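Local coordinates for protein TCR beta chain (Gallus gallus, PDB 6LIR) that probably recognises peptides presented by MHC molecules as the beta subunit of the chicken alpha-beta T-cell receptor, in which it pairs with the alpha chain, at residues B[87-92]-B[97-102]; B[8-11]-B[15-18]; B[185-190]-B[197-202]; B[141-146]-B[151-156]; B[137-142]-B[190-195]. All blocks are in the same frame, centred on the assembly; numbering follows the deposited sequence.

Contact 1: residues B[87-92]-B[97-102]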
# COMPACT_ATOMS: atom_id res chain seq x y z
N PHE B 87 -8.73 -10.33 -3.62
CA PHE B 87 -9.34 -9.97 -2.35
C PHE B 87 -10.52 -10.88 -2.09
O PHE B 87 -11.41 -11.00 -2.93
CB PHE B 87 -9.79 -8.50 -2.35
CG PHE B 87 -8.66 -7.52 -2.20
CD1 PHE B 87 -8.10 -7.26 -0.95
CD2 PHE B 87 -8.15 -6.84 -3.30
CE1 PHE B 87 -7.06 -6.36 -0.80
CE2 PHE B 87 -7.11 -5.92 -3.15
CZ PHE B 87 -6.57 -5.69 -1.90
N CYS B 88 -10.52 -11.51 -0.92
CA CYS B 88 -11.69 -12.21 -0.42
C CYS B 88 -12.51 -11.26 0.44
O CYS B 88 -11.96 -10.41 1.15
CB CYS B 88 -11.30 -13.44 0.39
SG CYS B 88 -12.69 -14.09 1.33
N ALA B 89 -13.83 -11.40 0.37
CA ALA B 89 -14.72 -10.54 1.13
C ALA B 89 -15.89 -11.37 1.62
O ALA B 89 -16.23 -12.41 1.05
CB ALA B 89 -15.21 -9.35 0.30
N SER B 90 -16.52 -10.89 2.70
CA SER B 90 -17.67 -11.57 3.26
C SER B 90 -18.68 -10.55 3.77
O SER B 90 -18.35 -9.39 4.02
CB SER B 90 -17.27 -12.51 4.40
OG SER B 90 -17.20 -11.80 5.63
N SER B 91 -19.92 -11.01 3.92
CA SER B 91 -20.96 -10.24 4.59
C SER B 91 -21.98 -11.20 5.18
O SER B 91 -22.05 -12.38 4.81
CB SER B 91 -21.64 -9.25 3.63
OG SER B 91 -22.16 -9.93 2.50
N SER B 92 -22.78 -10.68 6.11
CA SER B 92 -23.86 -11.45 6.72
C SER B 92 -24.75 -12.09 5.67
O SER B 92 -25.09 -13.28 5.74
CB SER B 92 -24.67 -10.56 7.66
OG SER B 92 -26.01 -11.00 7.77
N THR B 97 -25.34 -4.44 2.69
CA THR B 97 -24.74 -4.84 3.95
C THR B 97 -23.25 -4.73 3.70
O THR B 97 -22.76 -5.20 2.66
CB THR B 97 -25.12 -6.26 4.37
OG1 THR B 97 -26.47 -6.53 3.98
CG2 THR B 97 -25.00 -6.44 5.88
N PRO B 98 -22.49 -4.11 4.60
CA PRO B 98 -21.07 -3.89 4.33
C PRO B 98 -20.33 -5.20 4.11
O PRO B 98 -20.60 -6.21 4.75
CB PRO B 98 -20.58 -3.17 5.60
CG PRO B 98 -21.55 -3.60 6.66
CD PRO B 98 -22.87 -3.69 5.96
N LEU B 99 -19.38 -5.16 3.18
CA LEU B 99 -18.49 -6.29 2.95
C LEU B 99 -17.25 -6.12 3.83
O LEU B 99 -16.75 -5.01 4.01
CB LEU B 99 -18.07 -6.36 1.48
CG LEU B 99 -19.09 -6.84 0.45
CD1 LEU B 99 -18.57 -6.57 -0.96
CD2 LEU B 99 -19.40 -8.32 0.63
N ASN B 100 -16.78 -7.24 4.37
CA ASN B 100 -15.54 -7.26 5.13
C ASN B 100 -14.49 -7.91 4.25
O ASN B 100 -14.67 -9.04 3.79
CB ASN B 100 -15.71 -8.06 6.43
CG ASN B 100 -16.38 -7.26 7.53
OD1 ASN B 100 -17.26 -6.44 7.27
ND2 ASN B 100 -15.96 -7.49 8.77
N PHE B 101 -13.38 -7.21 4.03
CA PHE B 101 -12.39 -7.69 3.09
C PHE B 101 -11.20 -8.26 3.84
O PHE B 101 -10.89 -7.85 4.96
CB PHE B 101 -11.91 -6.56 2.18
CG PHE B 101 -12.84 -6.24 1.05
CD1 PHE B 101 -13.94 -5.43 1.25
CD2 PHE B 101 -12.60 -6.74 -0.22
CE1 PHE B 101 -14.80 -5.13 0.21
CE2 PHE B 101 -13.46 -6.45 -1.26
CZ PHE B 101 -14.55 -5.64 -1.05
N GLY B 102 -10.49 -9.17 3.18
CA GLY B 102 -9.21 -9.59 3.68
C GLY B 102 -8.14 -8.63 3.22
O GLY B 102 -8.38 -7.69 2.45
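Segments 87-92 and 97-102 run antiparallel, S90 and N100 forming a hydrogen-bonded pair and A89 and F101 the neighbouring non-hydrogen-bonded one, with CA atoms 4.2 Å apart. G102 N donates to C88 O (2.8 Å). N100 N meets S90 O at 2.7 Å and almost straight (172°), whereas S90 N reaches N100 O from a position tilted out of the carbonyl plane. On the A89 face the F101 ring lies against its neighbour, with A89 CB 3.7 Å from the ring centroid, a CH-pi contact over the face. CG of F101 sits beside its own backbone N (chi1 -80°), which carries the ring back over A89 and puts F87 CB at its edge, 3.9 Å from F101 CD2. With an alanine in place of this phenylalanine, A89 CB would probably lose the ring face over it, F87 CB the ring edge, and P41 of the TCR alpha chain its packing partner. G102 O meets the edge of the F87 ring at CD1 (3.4 Å). Nearer the tip, S91 OG, held by Y93 O, rests beside L99 CD2. This is the F-G hairpin of a V domain: C88 is disulfide-bonded to C20, F101-G102 opens the J-segment Phe-Gly motif, and the loop between the strands belongs to CDR3.

Contact 2: residues B[8-11]-B[15-18]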
# COMPACT_ATOMS: atom_id res chain seq x y z
N LEU B 8 1.64 -15.26 -3.30
CA LEU B 8 1.74 -16.51 -4.03
C LEU B 8 2.38 -16.25 -5.38
O LEU B 8 2.03 -15.29 -6.07
CB LEU B 8 0.37 -17.17 -4.20
CG LEU B 8 0.35 -18.60 -4.74
CD1 LEU B 8 0.95 -19.57 -3.74
CD2 LEU B 8 -1.07 -19.01 -5.09
N VAL B 9 3.31 -17.12 -5.77
CA VAL B 9 3.96 -17.05 -7.08
C VAL B 9 3.78 -18.39 -7.77
O VAL B 9 4.12 -19.44 -7.21
CB VAL B 9 5.45 -16.70 -6.97
CG1 VAL B 9 6.06 -16.57 -8.36
CG2 VAL B 9 5.64 -15.42 -6.17
N LEU B 10 3.27 -18.36 -9.00
CA LEU B 10 3.00 -19.57 -9.75
C LEU B 10 3.78 -19.58 -11.06
O LEU B 10 4.21 -18.53 -11.56
CB LEU B 10 1.50 -19.71 -10.07
CG LEU B 10 0.53 -19.78 -8.90
CD1 LEU B 10 -0.88 -19.91 -9.44
CD2 LEU B 10 0.88 -20.95 -8.00
N LYS B 11 3.96 -20.78 -11.60
CA LYS B 11 4.52 -20.98 -12.92
C LYS B 11 3.40 -21.16 -13.93
O LYS B 11 2.25 -21.46 -13.58
CB LYS B 11 5.47 -22.19 -12.95
CG LYS B 11 6.86 -21.94 -12.38
CD LYS B 11 7.18 -22.92 -11.26
CE LYS B 11 6.46 -22.51 -10.00
NZ LYS B 11 6.71 -23.37 -8.79
N ASN B 15 -1.68 -25.29 -11.58
CA ASN B 15 -2.94 -25.15 -10.87
C ASN B 15 -2.65 -24.77 -9.43
O ASN B 15 -1.59 -25.10 -8.88
CB ASN B 15 -3.75 -26.45 -10.91
CG ASN B 15 -4.27 -26.77 -12.30
OD1 ASN B 15 -4.51 -25.88 -13.11
ND2 ASN B 15 -4.44 -28.06 -12.58
N ALA B 16 -3.59 -24.07 -8.82
CA ALA B 16 -3.40 -23.58 -7.46
C ALA B 16 -4.75 -23.19 -6.88
O ALA B 16 -5.67 -22.82 -7.62
CB ALA B 16 -2.45 -22.38 -7.42
N THR B 17 -4.84 -23.27 -5.56
CA THR B 17 -6.04 -22.91 -4.83
C THR B 17 -5.71 -21.79 -3.85
O THR B 17 -4.77 -21.91 -3.06
CB THR B 17 -6.62 -24.11 -4.09
OG1 THR B 17 -7.11 -25.07 -5.04
CG2 THR B 17 -7.75 -23.69 -3.16
N LEU B 18 -6.48 -20.70 -3.91
CA LEU B 18 -6.47 -19.69 -2.87
C LEU B 18 -7.69 -19.92 -2.00
O LEU B 18 -8.82 -19.98 -2.51
CB LEU B 18 -6.49 -18.28 -3.45
CG LEU B 18 -5.26 -17.76 -4.20
CD1 LEU B 18 -5.51 -16.35 -4.74
CD2 LEU B 18 -4.04 -17.78 -3.30
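L8 and L10 on strand 8-11 meet A16 and the end of L18 on strand 16-18 across a gap too wide for backbone pairing: the strand axes come no closer than 9.8 Å and run nearly antiparallel, at 159°. Nothing polar passes between the segments, which meet only through methyl groups. L10 sets both its methyls against A16, CD1 at 3.6 Å and CD2 at 3.7 Å from A16 CB. L8 CD2 lies farther along the strand, 4.3 Å from A16 CB, and touches L18, where L8 CD2 and L18 CD2 are 3.7 Å apart as the two leucines pass alongside one another, running opposite ways. In the V-domain sandwich these strands belong to different sheets: 8-11 runs parallel to strand 100-110, bonding L8 and L10 to R106, T108 and L110, whereas A16 pairs with I75 in the other sheet. The contact therefore closes one end of the beta sandwich just beside the turn joining the two strands. With CG opposite its backbone N (chi1 -170°), L8 extends toward the other strand. L8 also touches F206 of strand 198-207, so this edge of the V domain leans on the constant domain, and L107 packs against both L8 and L18.

Contact 3: residues B[185-190]-B[197-202]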
# COMPACT_ATOMS: atom_id res chain seq x y z
N LEU B 185 12.62 4.27 8.20
CA LEU B 185 12.09 4.50 9.54
C LEU B 185 12.84 5.68 10.14
O LEU B 185 14.05 5.59 10.39
CB LEU B 185 12.24 3.25 10.42
CG LEU B 185 12.08 3.45 11.93
CD1 LEU B 185 10.70 4.02 12.27
CD2 LEU B 185 12.33 2.14 12.69
N ARG B 186 12.14 6.79 10.34
CA ARG B 186 12.73 7.98 10.94
C ARG B 186 12.34 8.06 12.41
O ARG B 186 11.15 8.00 12.74
CB ARG B 186 12.30 9.25 10.21
CG ARG B 186 13.21 10.45 10.51
CD ARG B 186 12.95 11.64 9.59
NE ARG B 186 14.12 12.52 9.54
CZ ARG B 186 14.10 13.78 9.10
NH1 ARG B 186 12.96 14.32 8.68
NH2 ARG B 186 15.21 14.50 9.09
N ILE B 187 13.33 8.16 13.29
CA ILE B 187 13.10 8.18 14.73
C ILE B 187 13.82 9.38 15.34
O ILE B 187 14.74 9.95 14.76
CB ILE B 187 13.58 6.88 15.40
CG1 ILE B 187 15.07 6.70 15.15
CG2 ILE B 187 12.79 5.69 14.87
CD1 ILE B 187 15.63 5.42 15.70
N SER B 188 13.38 9.75 16.55
CA SER B 188 14.05 10.79 17.31
C SER B 188 15.47 10.37 17.67
O SER B 188 15.78 9.18 17.77
CB SER B 188 13.26 11.12 18.57
OG SER B 188 13.35 10.05 19.50
N ALA B 189 16.35 11.36 17.85
CA ALA B 189 17.72 11.08 18.28
C ALA B 189 17.75 10.33 19.61
O ALA B 189 18.56 9.41 19.79
CB ALA B 189 18.51 12.38 18.37
N GLN B 190 16.87 10.69 20.55
CA GLN B 190 16.80 10.00 21.84
C GLN B 190 16.54 8.51 21.67
O GLN B 190 17.13 7.67 22.37
CB GLN B 190 15.76 10.64 22.76
CG GLN B 190 14.49 11.15 22.11
CD GLN B 190 14.65 12.56 21.58
OE1 GLN B 190 15.17 12.77 20.49
NE2 GLN B 190 14.22 13.55 22.37
N ASN B 197 18.09 -0.73 21.89
CA ASN B 197 16.98 -0.70 20.94
C ASN B 197 17.33 -1.50 19.69
O ASN B 197 18.35 -1.25 19.04
CB ASN B 197 16.63 0.74 20.58
CG ASN B 197 15.74 1.40 21.61
OD1 ASN B 197 15.19 0.73 22.49
ND2 ASN B 197 15.58 2.71 21.51
N ARG B 198 16.49 -2.47 19.38
CA ARG B 198 16.70 -3.38 18.26
C ARG B 198 15.79 -2.95 17.11
O ARG B 198 14.57 -3.08 17.20
CB ARG B 198 16.43 -4.82 18.68
CG ARG B 198 16.31 -5.81 17.54
CD ARG B 198 16.62 -7.21 18.04
NE ARG B 198 15.42 -7.88 18.54
CZ ARG B 198 15.01 -7.82 19.80
NH1 ARG B 198 13.90 -8.46 20.16
NH2 ARG B 198 15.69 -7.12 20.70
N PHE B 199 16.39 -2.45 16.03
CA PHE B 199 15.64 -1.95 14.88
C PHE B 199 15.73 -3.00 13.78
O PHE B 199 16.81 -3.26 13.24
CB PHE B 199 16.18 -0.60 14.41
CG PHE B 199 16.12 0.47 15.46
CD1 PHE B 199 14.94 1.14 15.73
CD2 PHE B 199 17.25 0.79 16.19
CE1 PHE B 199 14.89 2.12 16.70
CE2 PHE B 199 17.21 1.77 17.16
CZ PHE B 199 16.04 2.44 17.42
N GLU B 200 14.60 -3.62 13.47
CA GLU B 200 14.54 -4.81 12.64
C GLU B 200 13.73 -4.52 11.39
O GLU B 200 12.56 -4.13 11.48
CB GLU B 200 13.94 -5.97 13.44
CG GLU B 200 13.64 -7.22 12.64
CD GLU B 200 13.34 -8.40 13.55
OE1 GLU B 200 13.28 -9.54 13.05
OE2 GLU B 200 13.16 -8.17 14.77
N CYS B 201 14.34 -4.73 10.24
CA CYS B 201 13.67 -4.65 8.95
C CYS B 201 13.52 -6.06 8.42
O CYS B 201 14.50 -6.80 8.34
CB CYS B 201 14.47 -3.79 7.97
SG CYS B 201 13.78 -3.82 6.29
N ILE B 202 12.30 -6.42 8.02
CA ILE B 202 11.99 -7.77 7.58
C ILE B 202 11.47 -7.72 6.15
O ILE B 202 10.58 -6.93 5.84
CB ILE B 202 10.95 -8.44 8.51
CG1 ILE B 202 11.46 -8.51 9.94
CG2 ILE B 202 10.56 -9.82 7.99
CD1 ILE B 202 10.37 -8.30 10.98
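L185 and I187 meet F199 in a wholly apolar, buried contact between the two sheets of the constant-domain sandwich, near the end where strand 178-188 passes into helix 189-192. The backbones stay well apart, with CA atoms of L185 and F199 9.1 Å from each other, and no hydrogen bond crosses. F199 reaches over from strand 198-207, and the isoleucine comes to it from the opposite direction. I187 does the closer touching: its CD1 lies 3.5 Å from both F199 CZ and F199 CE1, approaching obliquely. That reach comes from a chain that begins with CG1 wedged between the backbone N and the carbonyl carbon (chi1 60°) and then runs fully extended (chi2 -177°), which delivers the terminal methyl to the ring. L185 crosses F199 at about a right angle and adds a looser contact, L185 CD2 to F199 CD1 at 4.1 Å. The ring also packs on L139 and V157, while L185 rests on W155 and I187 on W192, so the three side chains belong to one continuous hydrophobic core. Around this core the polar groups look elsewhere. S188 sits at the N-cap and its OG accepts from E191 N, fixing the start of the helix right after I187, and R186 forms salt bridges with E130 of its own chain and with D135 of the TCR alpha chain. With only methyl and ring carbons meeting, the hold here rests on shape and on exclusion of water, without a directional bond between the two segments.

Contact 4: residues B[141-146]-B[151-156]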
# COMPACT_ATOMS: atom_id res chain seq x y z
N CYS B 141 16.17 0.88 5.05
CA CYS B 141 16.28 -0.53 4.71
C CYS B 141 16.08 -0.68 3.21
O CYS B 141 15.08 -0.19 2.67
CB CYS B 141 15.24 -1.35 5.48
SG CYS B 141 15.26 -3.10 5.11
N LEU B 142 17.00 -1.37 2.55
CA LEU B 142 16.91 -1.58 1.11
C LEU B 142 16.83 -3.07 0.82
O LEU B 142 17.71 -3.84 1.23
CB LEU B 142 18.12 -0.96 0.39
CG LEU B 142 18.27 -1.31 -1.09
CD1 LEU B 142 17.18 -0.67 -1.93
CD2 LEU B 142 19.65 -0.91 -1.61
N ALA B 143 15.79 -3.47 0.10
CA ALA B 143 15.71 -4.81 -0.46
C ALA B 143 15.95 -4.69 -1.95
O ALA B 143 15.24 -3.96 -2.64
CB ALA B 143 14.36 -5.45 -0.17
N SER B 144 16.96 -5.40 -2.45
CA SER B 144 17.30 -5.34 -3.86
C SER B 144 17.69 -6.72 -4.35
O SER B 144 17.98 -7.63 -3.56
CB SER B 144 18.44 -4.35 -4.12
OG SER B 144 19.53 -4.60 -3.25
N GLY B 145 17.70 -6.88 -5.67
CA GLY B 145 18.13 -8.12 -6.28
C GLY B 145 17.04 -9.14 -6.48
O GLY B 145 17.34 -10.25 -6.94
N PHE B 146 15.79 -8.82 -6.16
CA PHE B 146 14.74 -9.84 -6.11
C PHE B 146 13.87 -9.82 -7.36
O PHE B 146 13.77 -8.82 -8.08
CB PHE B 146 13.87 -9.66 -4.86
CG PHE B 146 13.19 -8.32 -4.76
CD1 PHE B 146 11.96 -8.11 -5.36
CD2 PHE B 146 13.77 -7.29 -4.04
CE1 PHE B 146 11.33 -6.89 -5.25
CE2 PHE B 146 13.14 -6.06 -3.93
CZ PHE B 146 11.92 -5.86 -4.54
N LEU B 151 7.08 -7.81 -3.15
CA LEU B 151 7.78 -8.14 -1.92
C LEU B 151 7.27 -7.21 -0.84
O LEU B 151 6.91 -6.06 -1.12
CB LEU B 151 9.29 -8.00 -2.11
CG LEU B 151 10.25 -8.17 -0.94
CD1 LEU B 151 11.52 -8.79 -1.46
CD2 LEU B 151 10.55 -6.83 -0.28
N ASN B 152 7.21 -7.70 0.39
CA ASN B 152 6.75 -6.90 1.51
C ASN B 152 7.92 -6.60 2.44
O ASN B 152 8.72 -7.48 2.75
CB ASN B 152 5.65 -7.62 2.29
CG ASN B 152 4.29 -7.45 1.66
OD1 ASN B 152 3.60 -8.43 1.38
ND2 ASN B 152 3.89 -6.20 1.43
N LEU B 153 8.00 -5.35 2.89
CA LEU B 153 9.04 -4.89 3.80
C LEU B 153 8.37 -4.25 5.01
O LEU B 153 7.58 -3.32 4.85
CB LEU B 153 9.95 -3.88 3.09
CG LEU B 153 11.44 -3.78 3.43
CD1 LEU B 153 12.13 -5.12 3.27
CD2 LEU B 153 12.10 -2.73 2.55
N VAL B 154 8.70 -4.74 6.20
CA VAL B 154 8.12 -4.20 7.43
C VAL B 154 9.22 -3.97 8.45
O VAL B 154 10.32 -4.53 8.35
CB VAL B 154 7.03 -5.13 8.02
CG1 VAL B 154 5.82 -5.19 7.11
CG2 VAL B 154 7.60 -6.52 8.27
N TRP B 155 8.90 -3.17 9.46
CA TRP B 155 9.81 -2.89 10.56
C TRP B 155 9.27 -3.47 11.86
O TRP B 155 8.07 -3.40 12.13
CB TRP B 155 10.02 -1.38 10.73
CG TRP B 155 10.85 -0.73 9.69
CD1 TRP B 155 10.41 -0.13 8.54
CD2 TRP B 155 12.27 -0.57 9.70
NE1 TRP B 155 11.48 0.38 7.83
CE2 TRP B 155 12.63 0.13 8.53
CE3 TRP B 155 13.28 -0.95 10.59
CZ2 TRP B 155 13.95 0.45 8.22
CZ3 TRP B 155 14.59 -0.63 10.29
CH2 TRP B 155 14.91 0.06 9.11
N LYS B 156 10.17 -4.02 12.67
CA LYS B 156 9.91 -4.28 14.08
C LYS B 156 10.91 -3.51 14.92
O LYS B 156 12.11 -3.47 14.60
CB LYS B 156 9.99 -5.78 14.39
CG LYS B 156 8.82 -6.58 13.84
CD LYS B 156 8.83 -8.01 14.36
CE LYS B 156 7.62 -8.78 13.86
NZ LYS B 156 7.65 -10.21 14.29
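F146 and L151 meet with a methyl set squarely over an aromatic face: L151 CD1 stands 3.8 Å from the F146 ring centroid and 14° off its normal, a CH-pi contact. The pair closes one end of the core of an immunoglobulin C1-type sandwich, where strands 141-144 and 152-156 belong to opposite sheets, their axes 9.1 Å apart and antiparallel at 157°. Just before the phenylalanine the chain turns a corner at G145, which with F146 faces Y179 in a G1 beta bulge; G145 has a positive phi, and a CB there would press on the preceding carbonyl oxygen. CG of F146 lies between the backbone N and the carbonyl carbon (chi1 59°), and the ring turns toward L151, whose CB also lies near CE1. A serine in place of F146 would probably leave L151 CD1 without the ring beneath it and open a gap beside P119, which packs on both residues. Farther in, A143 CB touches both L151 CD2 and L153 CD1, 4.1 Å from each. Beyond it comes the disulfide pin: C141 SG, bonded to C201, lies 4.1 Å from L153 CD2 and obliquely off the W155 six-membered ring, a sulfur-aromatic contact at 5.4 Å from the centroid. The cysteine-tryptophan pairing is the hallmark of the Ig core, and the indole nitrogen is satisfied, W155 NE1 bonding to S183 OG. The closest touch of the pair is from the methylene, C141 CB to W155 CZ2 at 3.5 Å.

Contact 5: residues B[137-142]-B[190-195]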
# COMPACT_ATOMS: atom_id res chain seq x y z
N ALA B 137 17.11 10.38 13.42
CA ALA B 137 17.86 9.38 12.67
C ALA B 137 16.92 8.72 11.68
O ALA B 137 15.87 8.20 12.06
CB ALA B 137 18.48 8.33 13.60
N THR B 138 17.29 8.73 10.40
CA THR B 138 16.54 8.00 9.39
C THR B 138 17.28 6.70 9.10
O THR B 138 18.45 6.72 8.71
CB THR B 138 16.38 8.82 8.11
OG1 THR B 138 15.74 10.07 8.41
CG2 THR B 138 15.53 8.05 7.10
N LEU B 139 16.59 5.58 9.28
CA LEU B 139 17.13 4.26 9.00
C LEU B 139 16.53 3.80 7.68
O LEU B 139 15.31 3.69 7.55
CB LEU B 139 16.79 3.27 10.11
CG LEU B 139 17.09 3.68 11.55
CD1 LEU B 139 16.65 2.58 12.51
CD2 LEU B 139 18.57 3.98 11.72
N VAL B 140 17.39 3.56 6.69
CA VAL B 140 16.93 3.14 5.38
C VAL B 140 17.22 1.66 5.23
O VAL B 140 18.38 1.23 5.28
CB VAL B 140 17.61 3.96 4.27
CG1 VAL B 140 17.00 3.61 2.92
CG2 VAL B 140 17.46 5.44 4.56
N CYS B 141 16.17 0.88 5.05
CA CYS B 141 16.28 -0.53 4.71
C CYS B 141 16.08 -0.68 3.21
O CYS B 141 15.08 -0.19 2.67
CB CYS B 141 15.24 -1.35 5.48
SG CYS B 141 15.26 -3.10 5.11
N LEU B 142 17.00 -1.37 2.55
CA LEU B 142 16.91 -1.58 1.11
C LEU B 142 16.83 -3.07 0.82
O LEU B 142 17.71 -3.84 1.23
CB LEU B 142 18.12 -0.96 0.39
CG LEU B 142 18.27 -1.31 -1.09
CD1 LEU B 142 17.18 -0.67 -1.93
CD2 LEU B 142 19.65 -0.91 -1.61
N GLN B 190 16.87 10.69 20.55
CA GLN B 190 16.80 10.00 21.84
C GLN B 190 16.54 8.51 21.67
O GLN B 190 17.13 7.67 22.37
CB GLN B 190 15.76 10.64 22.76
CG GLN B 190 14.49 11.15 22.11
CD GLN B 190 14.65 12.56 21.58
OE1 GLN B 190 15.17 12.77 20.49
NE2 GLN B 190 14.22 13.55 22.37
N GLU B 191 15.66 8.14 20.73
CA GLU B 191 15.36 6.73 20.53
C GLU B 191 16.50 6.03 19.82
O GLU B 191 16.74 4.84 20.06
CB GLU B 191 14.06 6.57 19.73
CG GLU B 191 13.64 5.11 19.57
CD GLU B 191 12.29 4.90 18.88
OE1 GLU B 191 11.69 5.88 18.39
OE2 GLU B 191 11.83 3.74 18.83
N TRP B 192 17.24 6.75 18.97
CA TRP B 192 18.37 6.13 18.28
C TRP B 192 19.54 5.90 19.22
O TRP B 192 20.25 4.89 19.09
CB TRP B 192 18.82 7.00 17.10
CG TRP B 192 20.15 6.57 16.55
CD1 TRP B 192 21.33 7.26 16.61
CD2 TRP B 192 20.45 5.33 15.90
NE1 TRP B 192 22.33 6.54 16.02
CE2 TRP B 192 21.82 5.35 15.57
CE3 TRP B 192 19.69 4.21 15.55
CZ2 TRP B 192 22.45 4.29 14.92
CZ3 TRP B 192 20.31 3.15 14.90
CH2 TRP B 192 21.68 3.20 14.59
N PHE B 193 19.77 6.81 20.17
CA PHE B 193 20.94 6.72 21.05
C PHE B 193 20.59 5.87 22.28
O PHE B 193 20.53 6.33 23.42
CB PHE B 193 21.42 8.11 21.44
CG PHE B 193 22.26 8.77 20.40
CD1 PHE B 193 23.39 8.15 19.90
CD2 PHE B 193 21.91 10.01 19.90
CE1 PHE B 193 24.16 8.75 18.93
CE2 PHE B 193 22.68 10.62 18.93
CZ PHE B 193 23.80 9.99 18.44
N ASN B 194 20.36 4.59 22.00
CA ASN B 194 20.10 3.56 23.00
C ASN B 194 20.61 2.25 22.43
O ASN B 194 19.99 1.69 21.52
CB ASN B 194 18.61 3.49 23.33
CG ASN B 194 18.29 2.58 24.50
OD1 ASN B 194 19.07 1.69 24.85
ND2 ASN B 194 17.13 2.79 25.11
N PRO B 195 21.73 1.72 22.93
CA PRO B 195 22.30 0.50 22.34
C PRO B 195 21.49 -0.76 22.63
O PRO B 195 21.87 -1.83 22.15
CB PRO B 195 23.69 0.42 22.98
CG PRO B 195 23.58 1.18 24.25
CD PRO B 195 22.58 2.28 24.00
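The short helix 189-192, in the link between strands 178-188 and 198-207, plugs the end of the constant-domain core with W192, which lies against A137 and L139 of strand 136-146. CG of the tryptophan is opposite its backbone N (chi1 167°), a torsion that swings the indole off the helix and onto the strand. Its root touches A137: W192 CB and CG are each 3.8 Å from A137 CB. The far part of the indole reaches L139, whose CD2 lies 3.7 Å from W192 CZ3 and approaches the ring obliquely. A137 and L139, two residues apart and pointing the same way, thus meet successive parts of one side chain. P126 packs on both L139 and W192, I131 of helix 128-134 reaches both A137 and W192, and L139 continues inward to W155. After the tryptophan the helix stops at F193, the centre of an inverse gamma turn, with a weak bond from N194 N to W192 O. The F193 ring turns one face to its neighbour, W192 CD1 standing 3.9 Å above its centre. The helix has an additional polar partner in R162, which forms a salt bridge with E191. No hydrogen bond joins the two segments, so the helix is held to the strand here by apolar burial alone.

How the contacts relate
From the N terminus, contact 2 closes the turn 12-14 and brings the two sheets of the V domain together at one end. Contact 1 closes the CDR3 loop 93-96 within one sheet, about 22 Å between its centre and that of contact 2; strands 7-11 and 100-110, one from each, are neighbours in this sheet. In the constant domain contact 4 closes the loop 147-150. Contact 5 starts from the same strand, sharing C141 and L142 with contact 4, and closes a much longer loop. Contact 3 closes the loop 191-196 and crosses contact 5, their segments alternating and sharing Q190, with centres about 4 Å apart. The C141-C201 disulfide ties contacts 3, 4 and 5 across the sandwich.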